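Local structure of 4-hydroxyphenylpyruvate dioxygenase (Pseudomonas putida, 5HMQ) at residues 372-377 and 398-403; 409-414 and 464-469. The protein converts 3-dehydroshikimate to protocatechuate with a divalent metal cation, working as a homodimer of two-domain chains. One frame throughout, in Å; residues are numbered along the deposited sequence.

Contact 1 of 2, residues 372-377 and 398-403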
loop_
_atom_site.group_PDB
_atom_site.type_symbol
_atom_site.label_atom_id
_atom_site.label_comp_id
_atom_site.label_asym_id
_atom_site.label_seq_id
_atom_site.Cartn_x
_atom_site.Cartn_y
_atom_site.Cartn_z
ATOM N N LYS C 372 -33.999 -7.210 4.775
ATOM C CA LYS C 372 -35.454 -7.198 4.671
ATOM C C LYS C 372 -35.909 -6.934 3.244
ATOM O O LYS C 372 -36.841 -7.583 2.755
ATOM C CB LYS C 372 -36.044 -6.157 5.619
ATOM C CG LYS C 372 -37.556 -6.104 5.596
ATOM C CD LYS C 372 -38.087 -5.215 6.698
ATOM C CE LYS C 372 -39.590 -5.329 6.817
ATOM N NZ LYS C 372 -40.044 -5.002 8.196
ATOM N N ASP C 373 -35.267 -5.988 2.567
ATOM C CA ASP C 373 -35.601 -5.618 1.195
ATOM C C ASP C 373 -34.399 -5.975 0.324
ATOM O O ASP C 373 -33.432 -5.211 0.240
ATOM C CB ASP C 373 -35.952 -4.134 1.105
ATOM C CG ASP C 373 -36.609 -3.763 -0.211
ATOM O OD1 ASP C 373 -36.492 -4.536 -1.184
ATOM O OD2 ASP C 373 -37.252 -2.693 -0.268
ATOM N N GLN C 374 -34.473 -7.135 -0.332
ATOM C CA GLN C 374 -33.344 -7.624 -1.117
ATOM C C GLN C 374 -33.066 -6.731 -2.321
ATOM O O GLN C 374 -31.906 -6.430 -2.622
ATOM C CB GLN C 374 -33.613 -9.061 -1.560
ATOM C CG GLN C 374 -32.706 -9.568 -2.662
ATOM C CD GLN C 374 -33.131 -10.930 -3.170
ATOM O OE1 GLN C 374 -32.786 -11.960 -2.587
ATOM N NE2 GLN C 374 -33.894 -10.943 -4.257
ATOM N N GLN C 375 -34.115 -6.295 -3.021
ATOM C CA GLN C 375 -33.911 -5.489 -4.219
ATOM C C GLN C 375 -33.391 -4.097 -3.881
ATOM O O GLN C 375 -32.607 -3.528 -4.650
ATOM C CB GLN C 375 -35.210 -5.392 -5.022
ATOM C CG GLN C 375 -35.566 -6.669 -5.765
ATOM C CD GLN C 375 -34.490 -7.104 -6.743
ATOM O OE1 GLN C 375 -34.119 -6.359 -7.650
ATOM N NE2 GLN C 375 -33.981 -8.317 -6.559
ATOM N N ALA C 376 -33.817 -3.533 -2.748
ATOM C CA ALA C 376 -33.292 -2.238 -2.326
ATOM C C ALA C 376 -31.801 -2.319 -2.025
ATOM O O ALA C 376 -31.037 -1.417 -2.387
ATOM C CB ALA C 376 -34.058 -1.727 -1.107
ATOM N N ALA C 377 -31.373 -3.383 -1.341
ATOM C CA ALA C 377 -29.951 -3.553 -1.059
ATOM C C ALA C 377 -29.150 -3.695 -2.345
ATOM O O ALA C 377 -28.078 -3.096 -2.489
ATOM C CB ALA C 377 -29.735 -4.764 -0.152
ATOM N N CYS C 398 -24.804 -19.089 -5.354
ATOM C CA CYS C 398 -26.114 -19.065 -4.728
ATOM C C CYS C 398 -27.143 -18.505 -5.708
ATOM O O CYS C 398 -26.809 -17.990 -6.776
ATOM C CB CYS C 398 -26.090 -18.237 -3.442
ATOM S SG CYS C 398 -25.146 -18.983 -2.095
ATOM N N GLU C 399 -28.416 -18.610 -5.332
ATOM C CA GLU C 399 -29.497 -18.129 -6.179
ATOM C C GLU C 399 -29.980 -16.733 -5.802
ATOM O O GLU C 399 -30.784 -16.153 -6.538
ATOM C CB GLU C 399 -30.665 -19.123 -6.152
ATOM C CG GLU C 399 -30.239 -20.528 -6.565
ATOM C CD GLU C 399 -31.382 -21.369 -7.099
ATOM O OE1 GLU C 399 -32.481 -20.818 -7.319
ATOM O OE2 GLU C 399 -31.173 -22.583 -7.313
ATOM N N VAL C 400 -29.501 -16.179 -4.692
ATOM C CA VAL C 400 -29.785 -14.795 -4.321
ATOM C C VAL C 400 -28.713 -13.908 -4.947
ATOM O O VAL C 400 -27.645 -14.409 -5.327
ATOM C CB VAL C 400 -29.826 -14.627 -2.793
ATOM C CG1 VAL C 400 -30.945 -15.467 -2.193
ATOM C CG2 VAL C 400 -28.481 -14.996 -2.182
ATOM N N PRO C 401 -28.943 -12.605 -5.086
ATOM C CA PRO C 401 -27.886 -11.727 -5.600
ATOM C C PRO C 401 -26.737 -11.592 -4.610
ATOM O O PRO C 401 -26.881 -11.809 -3.405
ATOM C CB PRO C 401 -28.600 -10.387 -5.814
ATOM C CG PRO C 401 -29.811 -10.451 -4.947
ATOM C CD PRO C 401 -30.218 -11.890 -4.907
ATOM N N ALA C 402 -25.571 -11.235 -5.150
ATOM C CA ALA C 402 -24.362 -11.063 -4.363
ATOM C C ALA C 402 -23.674 -9.758 -4.740
ATOM O O ALA C 402 -23.764 -9.297 -5.882
ATOM C CB ALA C 402 -23.392 -12.238 -4.556
ATOM N N VAL C 403 -22.996 -9.159 -3.763
ATOM C CA VAL C 403 -22.196 -7.956 -3.964
ATOM C C VAL C 403 -20.744 -8.293 -3.654
ATOM O O VAL C 403 -20.454 -8.932 -2.634
ATOM C CB VAL C 403 -22.690 -6.790 -3.087
ATOM C CG1 VAL C 403 -21.788 -5.575 -3.260
ATOM C CG2 VAL C 403 -24.128 -6.446 -3.428
#

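Contact 2 of 2, residues 409-414 and 464-469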
loop_
_atom_site.group_PDB
_atom_site.type_symbol
_atom_site.label_atom_id
_atom_site.label_comp_id
_atom_site.label_asym_id
_atom_site.label_seq_id
_atom_site.Cartn_x
_atom_site.Cartn_y
_atom_site.Cartn_z
ATOM N N SER C 409 -13.994 -11.749 -1.730
ATOM C CA SER C 409 -15.171 -12.286 -1.065
ATOM C C SER C 409 -16.466 -11.617 -1.528
ATOM O O SER C 409 -16.483 -10.502 -2.055
ATOM C CB SER C 409 -15.034 -12.137 0.451
ATOM O OG SER C 409 -14.857 -10.782 0.823
ATOM N N LEU C 410 -17.563 -12.338 -1.303
ATOM C CA LEU C 410 -18.902 -11.982 -1.744
ATOM C C LEU C 410 -19.799 -11.678 -0.550
ATOM O O LEU C 410 -19.566 -12.160 0.562
ATOM C CB LEU C 410 -19.520 -13.112 -2.575
ATOM C CG LEU C 410 -18.753 -13.515 -3.835
ATOM C CD1 LEU C 410 -19.481 -14.627 -4.576
ATOM C CD2 LEU C 410 -18.546 -12.306 -4.739
ATOM N N LEU C 411 -20.829 -10.869 -0.791
ATOM C CA LEU C 411 -21.881 -10.599 0.187
ATOM C C LEU C 411 -23.218 -10.992 -0.429
ATOM O O LEU C 411 -23.701 -10.321 -1.346
ATOM C CB LEU C 411 -21.887 -9.129 0.611
ATOM C CG LEU C 411 -20.679 -8.598 1.384
ATOM C CD1 LEU C 411 -20.736 -7.086 1.482
ATOM C CD2 LEU C 411 -20.630 -9.215 2.773
ATOM N N TYR C 412 -23.810 -12.074 0.070
ATOM C CA TYR C 412 -25.108 -12.520 -0.421
ATOM C C TYR C 412 -26.231 -11.737 0.246
ATOM O O TYR C 412 -26.205 -11.487 1.454
ATOM C CB TYR C 412 -25.317 -14.011 -0.157
ATOM C CG TYR C 412 -24.199 -14.909 -0.626
ATOM C CD1 TYR C 412 -23.909 -15.051 -1.975
ATOM C CD2 TYR C 412 -23.459 -15.648 0.284
ATOM C CE1 TYR C 412 -22.894 -15.884 -2.402
ATOM C CE2 TYR C 412 -22.454 -16.487 -0.132
ATOM C CZ TYR C 412 -22.170 -16.601 -1.474
ATOM O OH TYR C 412 -21.157 -17.436 -1.884
ATOM N N LEU C 413 -27.226 -11.358 -0.550
ATOM C CA LEU C 413 -28.388 -10.618 -0.068
ATOM C C LEU C 413 -29.542 -11.606 0.072
ATOM O O LEU C 413 -30.254 -11.885 -0.897
ATOM C CB LEU C 413 -28.728 -9.474 -1.017
ATOM C CG LEU C 413 -27.550 -8.557 -1.355
ATOM C CD1 LEU C 413 -27.965 -7.474 -2.336
ATOM C CD2 LEU C 413 -26.966 -7.947 -0.089
ATOM N N VAL C 414 -29.731 -12.131 1.280
ATOM C CA VAL C 414 -30.710 -13.178 1.542
ATOM C C VAL C 414 -31.949 -12.542 2.155
ATOM O O VAL C 414 -31.881 -11.931 3.229
ATOM C CB VAL C 414 -30.137 -14.263 2.465
ATOM C CG1 VAL C 414 -31.193 -15.316 2.764
ATOM C CG2 VAL C 414 -28.911 -14.900 1.828
ATOM N N SER C 464 -21.108 3.545 2.466
ATOM C CA SER C 464 -21.937 4.006 1.359
ATOM C C SER C 464 -22.875 2.918 0.842
ATOM O O SER C 464 -24.090 3.128 0.777
ATOM C CB SER C 464 -21.056 4.542 0.222
ATOM O OG SER C 464 -20.225 3.531 -0.321
ATOM N N LEU C 465 -22.336 1.751 0.482
ATOM C CA LEU C 465 -23.168 0.713 -0.119
ATOM C C LEU C 465 -24.201 0.167 0.858
ATOM O O LEU C 465 -25.310 -0.189 0.445
ATOM C CB LEU C 465 -22.302 -0.429 -0.653
ATOM C CG LEU C 465 -21.751 -0.280 -2.074
ATOM C CD1 LEU C 465 -20.576 0.687 -2.105
ATOM C CD2 LEU C 465 -21.357 -1.634 -2.653
ATOM N N PHE C 466 -23.863 0.077 2.143
ATOM C CA PHE C 466 -24.728 -0.571 3.121
ATOM C C PHE C 466 -25.144 0.352 4.260
ATOM O O PHE C 466 -25.791 -0.108 5.210
ATOM C CB PHE C 466 -24.038 -1.824 3.664
ATOM C CG PHE C 466 -23.753 -2.849 2.608
ATOM C CD1 PHE C 466 -24.752 -3.701 2.169
ATOM C CD2 PHE C 466 -22.498 -2.940 2.033
ATOM C CE1 PHE C 466 -24.498 -4.639 1.189
ATOM C CE2 PHE C 466 -22.238 -3.874 1.052
ATOM C CZ PHE C 466 -23.239 -4.725 0.628
ATOM N N ASP C 467 -24.792 1.638 4.189
ATOM C CA ASP C 467 -25.210 2.642 5.172
ATOM C C ASP C 467 -24.811 2.241 6.593
ATOM O O ASP C 467 -25.578 2.402 7.543
ATOM C CB ASP C 467 -26.715 2.912 5.080
ATOM C CG ASP C 467 -27.115 4.222 5.735
ATOM O OD1 ASP C 467 -26.246 5.108 5.869
ATOM O OD2 ASP C 467 -28.299 4.366 6.110
ATOM N N PHE C 468 -23.601 1.708 6.739
ATOM C CA PHE C 468 -23.044 1.491 8.064
ATOM C C PHE C 468 -22.588 2.815 8.672
ATOM O O PHE C 468 -22.378 3.811 7.973
ATOM C CB PHE C 468 -21.873 0.507 8.005
ATOM C CG PHE C 468 -22.289 -0.937 7.907
ATOM C CD1 PHE C 468 -23.540 -1.289 7.426
ATOM C CD2 PHE C 468 -21.423 -1.943 8.301
ATOM C CE1 PHE C 468 -23.919 -2.616 7.338
ATOM C CE2 PHE C 468 -21.796 -3.272 8.217
ATOM C CZ PHE C 468 -23.046 -3.608 7.735
ATOM N N ALA C 469 -22.427 2.815 9.993
ATOM C CA ALA C 469 -22.010 3.999 10.729
ATOM C C ALA C 469 -20.780 3.685 11.570
ATOM O O ALA C 469 -20.498 2.528 11.889
ATOM C CB ALA C 469 -23.139 4.533 11.622
#

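Contact 1 of 2, residues 372-377 and 398-403
Q374 lays its CG and amide group against the CG and CD edge of the P401 ring, a van der Waals contact. Q374 CG lies 3.8 Å from P401 CG, and the amide carbon CD comes to 3.5 Å from P401 CD. The side chain arrives because CG stands anti to the backbone N (chi1 165°) and the chain beyond it stays extended, carrying the amide over to the ring at an oblique angle. The amide end also passes near V400 CB and CG1. Glutamine suits this partly exposed site: it is long enough to reach the ring, and its flat, uncharged amide can rest on the proline CH2 groups. Proline offers a compact, rigid surface just before strand 402-404; P401 also touches L378 of helix 374-383.

No hydrogen bond crosses the contact; those at the helix start are local. D373 is the N-cap: its OD1 accepts from A376 N at 3.3 Å, a fairly straight bond (161°) that meets the carboxylate from above its plane. A short aspartate is well made for this, because it can fold back on the first turn and occupy an amide that has no helical carbonyl before it. The helix's own bonding begins alongside, A377 N donating to D373 O at 3.2 Å. The backbone N of Q374 is bonded by E415, a second carboxylate at this end.

Strand 363-371, helix 374-383 and strands 388-389, 402-404 and 410-414 follow in the βαβββ order of the vicinal oxygen chelate fold, and here the helix's first turn packs on the approach to a strand.

Contact 2 of 2, residues 409-414 and 464-469
L411 and F466 mark the nearest approach of the two backbones, 10.8 Å between their CA atoms, so strand 410-414 and the chain leaving helix 455-465 are bridged by side chains alone, without a hydrogen bond.

The phenyl ring of F466 covers about half of that gap, and L411 comes to meet it. With chi1 at -61° the ring swings away from its own carbonyl, and its CZ end meets the leucine methyls. L411 supplies the main partner: its CD1 methyl is 3.5 Å from F466 CZ and 3.6 Å from F466 CE2, approaching the ring obliquely. L413 adds a looser touch, its CD2 standing 4.3 Å from F466 CE1, near the ring plane and so at the edge. Two residues apart on a strand, the leucines each present one methyl to the ring, L411 more directly and L413 by the end of its side chain. Phenylalanine is apt opposite them because it is long, flat and entirely nonpolar, and all three residues are buried.

The surroundings continue this packing: L413 also rests on A377 and L378 of helix 374-383, while the backbone oxygen of F466 is bonded by the hydroxyl of Y295. With one segment in the first VOC region and the other in the second, the contact is a hydrophobic seam between neighbouring βαβββ-type modules of the dioxygenase-like domain, away from the metal sites.

Along the chain, contact 1 closes first, bringing the approach to strand 402-404 back to the start of helix 374-383 over an intervening 20 residues. Contact 2 then opens with the next strand, 410-414, and closes after 49 intervening residues, around the end of helix 455-465; the two loops are in series, neither enclosing nor crossing the other. They join in the sheet, where strands 402-404 and 410-414 are antiparallel neighbours: L411 N lies 2.7 Å from V403 O, and L413 N lies 2.9 Å from P401 O, both probable hydrogen bonds. Contact 1 thus ties the helix start to the chain entering the sheet within the first VOC region, and contact 2 ties that sheet to the second.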